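Local coordinates for phage-like element PBSX protein XepA (Bacillus subtilis, PDB 6IA5) that is of unknown function, belongs to a prophage lytic cassette, assembles as a pentamer and does not seem to take part in host cell lysis, at residues 240-244 with 245-249. Residues are numbered along the deposited sequence; the frame is centred on the assembly and turned at random.
Sequences SSTLG and KAEAW
Thr242 and Glu247 meet from opposite directions inside the turn that leads from strand 241-242 to strand 247-252. Followed outward, Glu247 leaves its CB with CG wedged between the backbone N and the carbonyl carbon (chi1 58°) and then runs extended, which carries CD to 3.6 Å from Gly244 C. At the tip the two oxygens divide the work. OE1 comes within 3.7 Å of Gly244 CA and accepts from a water, which also donates to Thr242 OG1, 3.0 Å away. OE2 accepts twice: from Thr242 OG1, at 2.4 Å, so short that the exact length is doubtful, and from Trp249 NE1 at 2.8 Å. The indole bond lies in the ring plane, 3° out of it, yet reaches OE2 from above the carboxylate, 56° out of that plane. Thr242 OG1 in turn accepts from Gly244 N at 2.9 Å, which makes an ST turn, while Thr242 CB packs obliquely on Trp249 CZ2. Opposite Val205, Ala246 and Glu247 form a G1 beta bulge, and Phe216 meets the indole ring. The buried carboxylate thus has hydroxyl, indole and water donors, which probably steady its negative charge and link strand 241-242 to strand 247-252 across the turn.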
loop_
_atom_site.group_PDB
_atom_site.type_symbol
_atom_site.label_atom_id
_atom_site.label_comp_id
_atom_site.label_asym_id
_atom_site.label_seq_id
_atom_site.Cartn_x
_atom_site.Cartn_y
_atom_site.Cartn_z
ATOM N N SER E 240 -10.692 -1.519 -47.933
ATOM C CA SER E 240 -10.372 -2.797 -47.306
ATOM C C SER E 240 -9.190 -3.461 -48.012
ATOM O O SER E 240 -8.853 -4.608 -47.719
ATOM C CB SER E 240 -11.581 -3.696 -47.269
ATOM O OG SER E 240 -12.078 -3.861 -48.598
ATOM N N SER E 241 -8.525 -2.713 -48.898
ATOM C CA SER E 241 -7.297 -3.190 -49.514
ATOM C C SER E 241 -6.588 -2.020 -50.192
ATOM O O SER E 241 -7.149 -0.925 -50.279
ATOM C CB SER E 241 -7.572 -4.304 -50.502
ATOM O OG SER E 241 -8.246 -3.780 -51.621
ATOM N N THR E 242 -5.347 -2.261 -50.637
ATOM C CA THR E 242 -4.601 -1.232 -51.340
ATOM C C THR E 242 -3.710 -1.839 -52.422
ATOM O O THR E 242 -3.167 -2.928 -52.242
ATOM C CB THR E 242 -3.772 -0.373 -50.374
ATOM O OG1 THR E 242 -3.212 0.689 -51.146
ATOM C CG2 THR E 242 -2.673 -1.115 -49.652
ATOM N N LEU E 243 -3.555 -1.082 -53.512
ATOM C CA LEU E 243 -2.629 -1.363 -54.598
ATOM C C LEU E 243 -1.409 -0.452 -54.446
ATOM O O LEU E 243 -0.513 -0.507 -55.280
ATOM C CB LEU E 243 -3.337 -1.040 -55.927
ATOM C CG LEU E 243 -3.965 -2.136 -56.798
ATOM C CD1 LEU E 243 -4.279 -3.399 -56.060
ATOM C CD2 LEU E 243 -5.180 -1.611 -57.519
ATOM N N GLY E 244 -1.395 0.398 -53.408
ATOM C CA GLY E 244 -0.350 1.400 -53.237
ATOM C C GLY E 244 0.733 0.968 -52.246
ATOM O O GLY E 244 0.650 -0.112 -51.645
ATOM N N LYS E 245 1.722 1.850 -52.043
ATOM C CA LYS E 245 2.778 1.653 -51.063
ATOM C C LYS E 245 3.308 3.029 -50.683
ATOM O O LYS E 245 2.846 4.028 -51.233
ATOM C CB LYS E 245 3.895 0.788 -51.655
ATOM C CG LYS E 245 4.628 1.436 -52.819
ATOM C CD LYS E 245 5.655 0.513 -53.431
ATOM C CE LYS E 245 6.274 1.141 -54.664
ATOM N NZ LYS E 245 7.596 0.542 -54.936
ATOM N N ALA E 246 4.293 3.080 -49.768
ATOM C CA ALA E 246 4.711 4.345 -49.182
ATOM C C ALA E 246 3.474 5.036 -48.599
ATOM O O ALA E 246 3.239 6.224 -48.810
ATOM C CB ALA E 246 5.448 5.221 -50.199
ATOM N N GLU E 247 2.664 4.268 -47.873
ATOM C CA GLU E 247 1.435 4.784 -47.303
ATOM C C GLU E 247 1.172 4.075 -45.979
ATOM O O GLU E 247 1.752 3.029 -45.706
ATOM C CB GLU E 247 0.284 4.670 -48.302
ATOM C CG GLU E 247 0.035 3.263 -48.761
ATOM C CD GLU E 247 -1.028 3.025 -49.827
ATOM O OE1 GLU E 247 -1.247 3.890 -50.703
ATOM O OE2 GLU E 247 -1.638 1.957 -49.778
ATOM N N ALA E 248 0.316 4.684 -45.154
ATOM C CA ALA E 248 -0.032 4.117 -43.866
ATOM C C ALA E 248 -1.552 4.159 -43.708
ATOM O O ALA E 248 -2.194 5.125 -44.116
ATOM C CB ALA E 248 0.656 4.868 -42.753
ATOM N N TRP E 249 -2.086 3.125 -43.058
ATOM C CA TRP E 249 -3.513 2.903 -42.915
ATOM C C TRP E 249 -3.822 2.730 -41.433
ATOM O O TRP E 249 -3.152 1.947 -40.767
ATOM C CB TRP E 249 -3.909 1.657 -43.706
ATOM C CG TRP E 249 -3.782 1.812 -45.193
ATOM C CD1 TRP E 249 -2.669 1.612 -45.973
ATOM C CD2 TRP E 249 -4.844 2.200 -46.087
ATOM N NE1 TRP E 249 -2.973 1.848 -47.291
ATOM C CE2 TRP E 249 -4.298 2.206 -47.393
ATOM C CE3 TRP E 249 -6.196 2.527 -45.907
ATOM C CZ2 TRP E 249 -5.073 2.517 -48.511
ATOM C CZ3 TRP E 249 -6.953 2.845 -47.012
ATOM C CH2 TRP E 249 -6.395 2.837 -48.299
HETATM O O HOH W 1 -3.489 3.207 -52.788
#